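Local coordinates for gram-positive cocci surface proteins LPxTG domain-containing protein (PDB 3NZ3) that probably binds mucin through this surface domain of a cell-wall-anchored pneumococcal protein, and so takes part in adhesion, at residues A[24-29]-A[39-44]; A[30-35]-A[106-111]. All blocks are in the same frame, centred on the assembly; numbering follows the deposited sequence.

Contact 1: A[24-29]-A[39-44]; sequences RIIHYV and EDVVQP
Q43 OE1 is gripped by two nitrogens of R24, where strands 14-30 and 39-53 pair antiparallel in the elongated all-beta mucin-binding domain. R24 NE reaches Q43 OE1 at 2.9 Å, nearly along the C=O axis of the amide. R24 NH2 meets the same Q43 OE1 at 3.0 Å, in the amide plane and on a lone pair. The two side chains lie side by side, and their guanidinium and amide planes are 12° apart, nearly coplanar. The R24 chain is bent at chi3 (74°), which turns NE out of the line of the chain. Both groups have second partners: R24 NH1 bonds to E90 O, and Q43 NE2 to D71 O. This ties the pair to strands 88-94 and 68-74.

R24 with Q43 and I26 with V41 are hydrogen-bonded pairs. I25 with V42 is a non-hydrogen-bonded pair between them. I26 N gives V41 O a straight bond of 2.9 Å, and V41 N returns one to I26 O. On the face of R24, I26 and Y28, V41 CG2 lies at the edge of the Y28 ring, 4.0 Å from CE1. On the other face, I25 CG1 packs on V42 CG2 at 4.2 Å. I25 CG2 also sits over one face of the H27 imidazole, toward its rim.

H27 ND1 donates to D40 OD1 at 2.8 Å. It comes from above the carboxylate plane, and the ring is turned 65° from that plane. The anionic partner may favour a protonated imidazole. A water accepts from Y28 N and donates to D40 OD1 at 2.6 Å.

Contact 2: A[30-35]-A[106-111]; sequences DKVTNQ and RYDRLS
An Asx turn at D30 opens the loop between strands 14-30 and 36-37, and K31 ties its start to the end of strand 101-107. D30 and Y107 form a parallel bridge. K31 N donates to Y107 O in a short bond of 2.6 Å, almost straight at 175°. The donor stands above the carbonyl plane. D30 CA adds a CA-H...O contact to the same Y107 O at 3.3 Å.

D30 CG is anti to the backbone N (chi1 -174°), and OD1 takes both N-H groups of the Asx turn and motif. V32 N reaches D30 OD1 at 2.8 Å, nearly in line with the bond from CG. T33 N reaches D30 OD1 at 3.2 Å from above the carboxylate plane. A water also donates to D30 OD1. It donates to D108 OD1 as well and accepts from R109 N, so it links the loop to the C-terminal segment. D30 OD2 bonds to Y81 OH, and Y107 OH bonds to G76 O.

The K31 chain is extended and crosses D108 obliquely. K31 CD lies 3.9 Å from D108 OD2. V32 CG2 touches the other oxygen, D108 OD1, at 3.8 Å. K31 CB also packs near Y107 O.

K31 NZ is 4.3 Å from D108 OD2, beyond a salt bridge, so its attraction is probably modest. D30 OD1 and D108 OD1 are 4.9 Å apart. The shared water, donating to both, probably eases their repulsion.

Overall arrangement
Contact 2 begins where strand 14-30, which carries contact 1, runs out into its loop; their centres are about 17 Å apart. Contact 1 pairs this strand with 39-53 on one side. Contact 2 lies where the strand ends beside its other neighbour, 101-107. The centre of contact 1 is about 8 Å from that of the chain, and that of contact 2 about 24 Å, toward one end of the long domain. They meet at V29. V29 O is 2.8 Å from Y107 N, a probable hydrogen bond, and V29 CG2 packs on R106 CG at 3.7 Å. A triethylene glycol, probably from crystallisation, comes within about 4 Å (nearest atoms) of the E39 side chain.

Contact 1: A[24-29]-A[39-44]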
ATOM      1  N   ARG A  24      -0.083  -1.481   0.240  1.00 18.40           N
ATOM      2  CA  ARG A  24       0.007  -1.117   1.643  1.00 18.12           C
ATOM      3  C   ARG A  24      -1.263  -1.529   2.377  1.00 18.10           C
ATOM      4  O   ARG A  24      -2.382  -1.215   1.949  1.00 17.55           O
ATOM      5  CB  ARG A  24       0.256   0.381   1.830  1.00 18.52           C
ATOM      6  CG  ARG A  24       0.353   0.795   3.307  1.00 18.66           C
ATOM      7  CD  ARG A  24       0.882   2.216   3.470  1.00 19.66           C
ATOM      8  NE  ARG A  24      -0.113   3.226   3.112  1.00 21.12           N
ATOM      9  CZ  ARG A  24       0.097   4.539   3.158  1.00 21.55           C
ATOM     10  NH1 ARG A  24       1.274   5.021   3.554  1.00 21.46           N
ATOM     11  NH2 ARG A  24      -0.876   5.374   2.813  1.00 21.20           N
ATOM     12  N   ILE A  25      -1.077  -2.234   3.484  1.00 17.64           N
ATOM     13  CA  ILE A  25      -2.192  -2.584   4.356  1.00 17.94           C
ATOM     14  C   ILE A  25      -2.070  -1.843   5.679  1.00 18.03           C
ATOM     15  O   ILE A  25      -0.995  -1.811   6.300  1.00 17.79           O
ATOM     16  CB  ILE A  25      -2.279  -4.106   4.595  1.00 18.03           C
ATOM     17  CG1 ILE A  25      -2.448  -4.838   3.254  1.00 18.42           C
ATOM     18  CG2 ILE A  25      -3.441  -4.442   5.543  1.00 17.85           C
ATOM     19  CD1 ILE A  25      -2.276  -6.351   3.324  1.00 20.26           C
ATOM     20  N   ILE A  26      -3.176  -1.243   6.109  1.00 17.96           N
ATOM     21  CA  ILE A  26      -3.227  -0.615   7.417  1.00 18.28           C
ATOM     22  C   ILE A  26      -4.126  -1.457   8.318  1.00 18.74           C
ATOM     23  O   ILE A  26      -5.267  -1.765   7.953  1.00 18.71           O
ATOM     24  CB  ILE A  26      -3.730   0.847   7.343  1.00 18.31           C
ATOM     25  CG1 ILE A  26      -3.000   1.599   6.224  1.00 18.38           C
ATOM     26  CG2 ILE A  26      -3.545   1.551   8.702  1.00 18.71           C
ATOM     27  CD1 ILE A  26      -3.618   2.938   5.854  1.00 19.76           C
ATOM     28  N   HIS A  27      -3.587  -1.854   9.467  1.00 18.76           N
ATOM     29  CA  HIS A  27      -4.345  -2.573  10.491  1.00 19.45           C
ATOM     30  C   HIS A  27      -4.673  -1.624  11.631  1.00 19.42           C
ATOM     31  O   HIS A  27      -3.911  -0.689  11.910  1.00 19.20           O
ATOM     32  CB  HIS A  27      -3.550  -3.743  11.071  1.00 19.52           C
ATOM     33  CG  HIS A  27      -3.059  -4.725  10.054  1.00 20.73           C
ATOM     34  ND1 HIS A  27      -3.898  -5.592   9.387  1.00 22.27           N
ATOM     35  CD2 HIS A  27      -1.806  -4.998   9.616  1.00 21.91           C
ATOM     36  CE1 HIS A  27      -3.185  -6.351   8.574  1.00 22.96           C
ATOM     37  NE2 HIS A  27      -1.913  -6.011   8.694  1.00 22.60           N
ATOM     38  N   TYR A  28      -5.794  -1.886  12.297  1.00 19.46           N
ATOM     39  CA  TYR A  28      -6.251  -1.080  13.431  1.00 19.63           C
ATOM     40  C   TYR A  28      -6.520  -2.024  14.593  1.00 20.08           C
ATOM     41  O   TYR A  28      -7.442  -2.842  14.529  1.00 20.02           O
ATOM     42  CB  TYR A  28      -7.522  -0.311  13.067  1.00 19.67           C
ATOM     43  CG  TYR A  28      -7.346   0.630  11.895  1.00 19.94           C
ATOM     44  CD1 TYR A  28      -7.560   0.194  10.588  1.00 20.16           C
ATOM     45  CD2 TYR A  28      -6.953   1.950  12.094  1.00 20.03           C
ATOM     46  CE1 TYR A  28      -7.389   1.060   9.497  1.00 20.02           C
ATOM     47  CE2 TYR A  28      -6.781   2.823  11.021  1.00 20.46           C
ATOM     48  CZ  TYR A  28      -6.997   2.367   9.723  1.00 20.63           C
ATOM     49  OH  TYR A  28      -6.831   3.229   8.662  1.00 20.26           O
ATOM     50  N   VAL A  29      -5.707  -1.924  15.646  1.00 19.95           N
ATOM     51  CA  VAL A  29      -5.785  -2.879  16.753  1.00 20.01           C
ATOM     52  C   VAL A  29      -5.877  -2.223  18.132  1.00 20.13           C
ATOM     53  O   VAL A  29      -5.521  -1.055  18.318  1.00 19.72           O
ATOM     54  CB  VAL A  29      -4.605  -3.902  16.748  1.00 19.89           C
ATOM     55  CG1 VAL A  29      -4.491  -4.632  15.399  1.00 19.63           C
ATOM     56  CG2 VAL A  29      -3.280  -3.230  17.106  1.00 20.72           C
ATOM     57  N   GLU A  39     -11.893  -2.507  10.347  1.00 23.86           N
ATOM     58  CA  GLU A  39     -11.506  -3.241   9.140  1.00 23.87           C
ATOM     59  C   GLU A  39     -10.145  -2.767   8.628  1.00 23.10           C
ATOM     60  O   GLU A  39      -9.826  -1.578   8.705  1.00 23.11           O
ATOM     61  CB  GLU A  39     -12.543  -3.042   8.034  1.00 24.32           C
ATOM     62  CG  GLU A  39     -13.731  -3.979   8.092  0.50 25.96           C
ATOM     63  CD  GLU A  39     -14.298  -4.264   6.714  0.50 28.29           C
ATOM     64  OE1 GLU A  39     -14.523  -3.305   5.948  0.70 29.53           O
ATOM     65  OE2 GLU A  39     -14.508  -5.451   6.387  0.70 30.62           O
ATOM     66  N   ASP A  40      -9.359  -3.700   8.101  1.00 22.62           N
ATOM     67  CA  ASP A  40      -8.132  -3.365   7.386  1.00 22.34           C
ATOM     68  C   ASP A  40      -8.429  -2.427   6.229  1.00 22.23           C
ATOM     69  O   ASP A  40      -9.487  -2.531   5.602  1.00 21.96           O
ATOM     70  CB  ASP A  40      -7.490  -4.626   6.811  1.00 22.71           C
ATOM     71  CG  ASP A  40      -6.729  -5.423   7.840  1.00 23.33           C
ATOM     72  OD1 ASP A  40      -6.603  -4.974   9.003  1.00 23.16           O
ATOM     73  OD2 ASP A  40      -6.238  -6.509   7.465  1.00 24.93           O
ATOM     74  N   VAL A  41      -7.496  -1.514   5.955  1.00 21.60           N
ATOM     75  CA  VAL A  41      -7.522  -0.720   4.727  1.00 21.32           C
ATOM     76  C   VAL A  41      -6.433  -1.264   3.787  1.00 21.42           C
ATOM     77  O   VAL A  41      -5.255  -1.327   4.154  1.00 21.36           O
ATOM     78  CB  VAL A  41      -7.345   0.801   5.010  1.00 21.30           C
ATOM     79  CG1 VAL A  41      -7.031   1.574   3.729  1.00 20.85           C
ATOM     80  CG2 VAL A  41      -8.608   1.371   5.673  1.00 20.93           C
ATOM     81  N   VAL A  42      -6.840  -1.685   2.593  1.00 21.10           N
ATOM     82  CA  VAL A  42      -5.920  -2.296   1.633  1.00 20.95           C
ATOM     83  C   VAL A  42      -5.765  -1.350   0.443  1.00 20.57           C
ATOM     84  O   VAL A  42      -6.764  -0.940  -0.166  1.00 20.19           O
ATOM     85  CB  VAL A  42      -6.409  -3.703   1.186  1.00 21.04           C
ATOM     86  CG1 VAL A  42      -5.464  -4.327   0.134  1.00 21.73           C
ATOM     87  CG2 VAL A  42      -6.535  -4.643   2.387  1.00 21.76           C
ATOM     88  N   GLN A  43      -4.517  -0.992   0.134  1.00 19.65           N
ATOM     89  CA  GLN A  43      -4.217  -0.020  -0.921  1.00 19.40           C
ATOM     90  C   GLN A  43      -3.296  -0.600  -2.001  1.00 19.01           C
ATOM     91  O   GLN A  43      -2.068  -0.456  -1.912  1.00 19.10           O
ATOM     92  CB  GLN A  43      -3.593   1.251  -0.325  1.00 19.54           C
ATOM     93  CG  GLN A  43      -4.410   1.886   0.804  1.00 19.08           C
ATOM     94  CD  GLN A  43      -3.825   3.186   1.295  1.00 19.37           C
ATOM     95  OE1 GLN A  43      -2.692   3.238   1.786  1.00 19.49           O
ATOM     96  NE2 GLN A  43      -4.600   4.249   1.176  1.00 18.67           N
ATOM     97  N   PRO A  44      -3.880  -1.259  -3.023  1.00 18.78           N
ATOM     98  CA  PRO A  44      -3.070  -1.834  -4.094  1.00 18.26           C
ATOM     99  C   PRO A  44      -2.759  -0.818  -5.191  1.00 18.36           C
ATOM    100  O   PRO A  44      -3.639  -0.072  -5.627  1.00 18.23           O
ATOM    101  CB  PRO A  44      -3.949  -2.963  -4.631  1.00 18.99           C
ATOM    102  CG  PRO A  44      -5.365  -2.517  -4.352  1.00 18.75           C
ATOM    103  CD  PRO A  44      -5.319  -1.551  -3.191  1.00 18.54           C
TER
HETATM  104  O   HOH W   1      -7.567  -3.836  11.128  1.00 13.63           O

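Contact 2: A[30-35]-A[106-111]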
ATOM      1  N   ASP A  30      -6.364  -2.995  19.097  1.00 20.62           N
ATOM      2  CA  ASP A  30      -6.279  -2.614  20.498  1.00 21.23           C
ATOM      3  C   ASP A  30      -4.810  -2.703  20.925  1.00 21.61           C
ATOM      4  O   ASP A  30      -4.163  -3.738  20.736  1.00 21.80           O
ATOM      5  CB  ASP A  30      -7.156  -3.552  21.334  1.00 21.30           C
ATOM      6  CG  ASP A  30      -7.239  -3.147  22.793  1.00 21.01           C
ATOM      7  OD1 ASP A  30      -6.194  -3.096  23.466  1.00 22.14           O
ATOM      8  OD2 ASP A  30      -8.363  -2.902  23.272  1.00 21.77           O
ATOM      9  N   LYS A  31      -4.289  -1.612  21.488  1.00 22.46           N
ATOM     10  CA  LYS A  31      -2.884  -1.528  21.929  1.00 23.13           C
ATOM     11  C   LYS A  31      -2.455  -2.703  22.810  1.00 23.53           C
ATOM     12  O   LYS A  31      -1.326  -3.184  22.695  1.00 23.45           O
ATOM     13  CB  LYS A  31      -2.623  -0.206  22.673  1.00 23.22           C
ATOM     14  CG  LYS A  31      -1.138   0.068  22.948  1.00 25.18           C
ATOM     15  CD  LYS A  31      -0.945   1.251  23.869  1.00 28.11           C
ATOM     16  CE  LYS A  31       0.537   1.464  24.182  1.00 30.17           C
ATOM     17  NZ  LYS A  31       0.711   2.540  25.195  1.00 31.73           N
ATOM     18  N   VAL A  32      -3.357  -3.156  23.681  1.00 23.59           N
ATOM     19  CA  VAL A  32      -3.044  -4.197  24.667  1.00 24.38           C
ATOM     20  C   VAL A  32      -3.367  -5.610  24.167  1.00 24.41           C
ATOM     21  O   VAL A  32      -2.510  -6.501  24.196  1.00 24.17           O
ATOM     22  CB  VAL A  32      -3.773  -3.927  26.020  1.00 24.25           C
ATOM     23  CG1 VAL A  32      -3.614  -5.106  26.981  1.00 25.59           C
ATOM     24  CG2 VAL A  32      -3.258  -2.642  26.664  1.00 24.80           C
ATOM     25  N   THR A  33      -4.600  -5.805  23.700  1.00 24.70           N
ATOM     26  CA  THR A  33      -5.094  -7.151  23.368  1.00 25.10           C
ATOM     27  C   THR A  33      -4.754  -7.583  21.944  1.00 25.38           C
ATOM     28  O   THR A  33      -4.792  -8.778  21.627  1.00 25.78           O
ATOM     29  CB  THR A  33      -6.622  -7.253  23.534  1.00 25.21           C
ATOM     30  OG1 THR A  33      -7.257  -6.402  22.573  1.00 25.27           O
ATOM     31  CG2 THR A  33      -7.050  -6.849  24.933  1.00 25.09           C
ATOM     32  N   ASN A  34      -4.442  -6.608  21.092  1.00 25.35           N
ATOM     33  CA  ASN A  34      -4.119  -6.842  19.680  1.00 25.27           C
ATOM     34  C   ASN A  34      -5.309  -7.280  18.814  1.00 25.13           C
ATOM     35  O   ASN A  34      -5.134  -7.691  17.665  1.00 25.17           O
ATOM     36  CB  ASN A  34      -2.949  -7.822  19.540  1.00 25.95           C
ATOM     37  CG  ASN A  34      -2.072  -7.510  18.352  1.00 27.00           C
ATOM     38  OD1 ASN A  34      -1.824  -6.344  18.039  0.70 28.01           O
ATOM     39  ND2 ASN A  34      -1.593  -8.551  17.680  0.70 27.80           N
ATOM     40  N   GLN A  35      -6.514  -7.187  19.367  1.00 24.66           N
ATOM     41  CA  GLN A  35      -7.742  -7.466  18.620  1.00 24.74           C
ATOM     42  C   GLN A  35      -7.943  -6.359  17.585  1.00 23.92           C
ATOM     43  O   GLN A  35      -7.684  -5.191  17.874  1.00 23.35           O
ATOM     44  CB  GLN A  35      -8.931  -7.506  19.585  1.00 25.49           C
ATOM     45  CG  GLN A  35     -10.109  -8.359  19.130  1.00 28.23           C
ATOM     46  CD  GLN A  35      -9.815  -9.853  19.178  1.00 29.82           C
ATOM     47  OE1 GLN A  35     -10.097 -10.564  18.228  1.00 32.10           O
ATOM     48  NE2 GLN A  35      -9.244 -10.329  20.288  1.00 32.49           N
ATOM     49  N   ARG A 106      -2.666   1.822  16.593  1.00 22.74           N
ATOM     50  CA  ARG A 106      -3.029   1.244  17.892  1.00 23.20           C
ATOM     51  C   ARG A 106      -3.912   2.157  18.733  1.00 23.45           C
ATOM     52  O   ARG A 106      -3.604   3.340  18.928  1.00 22.93           O
ATOM     53  CB  ARG A 106      -1.775   0.839  18.674  1.00 23.31           C
ATOM     54  CG  ARG A 106      -1.102  -0.400  18.120  1.00 24.30           C
ATOM     55  CD  ARG A 106       0.217  -0.708  18.794  1.00 26.83           C
ATOM     56  NE  ARG A 106       0.792  -1.941  18.254  1.00 28.86           N
ATOM     57  CZ  ARG A 106       1.628  -1.996  17.216  1.00 29.88           C
ATOM     58  NH1 ARG A 106       2.001  -0.888  16.590  1.00 28.93           N
ATOM     59  NH2 ARG A 106       2.090  -3.171  16.800  1.00 29.90           N
ATOM     60  N   TYR A 107      -5.012   1.583  19.225  1.00 24.16           N
ATOM     61  CA  TYR A 107      -5.955   2.275  20.097  1.00 24.94           C
ATOM     62  C   TYR A 107      -5.878   1.691  21.499  1.00 25.75           C
ATOM     63  O   TYR A 107      -5.871   0.465  21.687  1.00 25.54           O
ATOM     64  CB  TYR A 107      -7.396   2.131  19.593  1.00 25.09           C
ATOM     65  CG  TYR A 107      -7.696   2.756  18.247  1.00 24.83           C
ATOM     66  CD1 TYR A 107      -7.273   2.149  17.064  1.00 24.29           C
ATOM     67  CD2 TYR A 107      -8.443   3.931  18.154  1.00 24.86           C
ATOM     68  CE1 TYR A 107      -7.563   2.716  15.815  1.00 24.71           C
ATOM     69  CE2 TYR A 107      -8.741   4.501  16.916  1.00 24.66           C
ATOM     70  CZ  TYR A 107      -8.295   3.883  15.751  1.00 25.09           C
ATOM     71  OH  TYR A 107      -8.585   4.438  14.523  1.00 24.85           O
ATOM     72  N   ASP A 108      -5.827   2.572  22.487  1.00 26.44           N
ATOM     73  CA  ASP A 108      -5.829   2.138  23.874  1.00 27.52           C
ATOM     74  C   ASP A 108      -7.173   2.525  24.481  1.00 27.78           C
ATOM     75  O   ASP A 108      -7.664   3.628  24.248  1.00 27.54           O
ATOM     76  CB  ASP A 108      -4.672   2.792  24.625  1.00 27.97           C
ATOM     77  CG  ASP A 108      -4.203   1.973  25.823  1.00 29.10           C
ATOM     78  OD1 ASP A 108      -4.650   0.815  25.995  1.00 30.80           O
ATOM     79  OD2 ASP A 108      -3.377   2.500  26.593  1.00 30.92           O
ATOM     80  N   ARG A 109      -7.777   1.605  25.232  1.00 28.34           N
ATOM     81  CA  ARG A 109      -9.066   1.868  25.871  1.00 28.76           C
ATOM     82  C   ARG A 109      -8.980   3.061  26.822  1.00 29.35           C
ATOM     83  O   ARG A 109      -7.912   3.354  27.364  1.00 28.91           O
ATOM     84  CB  ARG A 109      -9.587   0.619  26.600  1.00 28.88           C
ATOM     85  CG  ARG A 109      -8.683   0.090  27.706  1.00 28.87           C
ATOM     86  CD  ARG A 109      -9.332  -1.097  28.424  1.00 28.42           C
ATOM     87  NE  ARG A 109      -8.803  -1.239  29.780  0.30 27.71           N
ATOM     88  CZ  ARG A 109      -9.264  -2.090  30.696  0.30 27.21           C
ATOM     89  NH1 ARG A 109     -10.271  -2.906  30.415  0.30 26.45           N
ATOM     90  NH2 ARG A 109      -8.707  -2.128  31.897  0.30 27.42           N
ATOM     91  N   LEU A 110     -10.107   3.744  27.009  1.00 30.10           N
ATOM     92  CA  LEU A 110     -10.192   4.890  27.912  1.00 31.28           C
ATOM     93  C   LEU A 110      -9.690   4.550  29.316  1.00 32.08           C
ATOM     94  O   LEU A 110      -9.811   3.405  29.769  1.00 31.66           O
ATOM     95  CB  LEU A 110     -11.627   5.426  27.974  1.00 31.03           C
ATOM     96  CG  LEU A 110     -12.173   6.137  26.732  1.00 31.20           C
ATOM     97  CD1 LEU A 110     -13.649   6.468  26.910  1.00 30.99           C
ATOM     98  CD2 LEU A 110     -11.369   7.402  26.409  1.00 31.19           C
ATOM     99  N   SER A 111      -9.115   5.551  29.984  0.70 33.21           N
ATOM    100  CA  SER A 111      -8.529   5.378  31.318  1.00 34.44           C
ATOM    101  C   SER A 111      -9.587   5.141  32.391  0.70 35.13           C
ATOM    102  O   SER A 111      -9.401   4.292  33.263  0.70 35.28           O
ATOM    103  CB  SER A 111      -7.656   6.583  31.686  1.00 34.57           C
ATOM    104  OG  SER A 111      -6.422   6.539  30.991  1.00 34.73           O
TER
HETATM  105  O   HOH W   2      -6.542  -1.179  25.311  1.00 29.18           O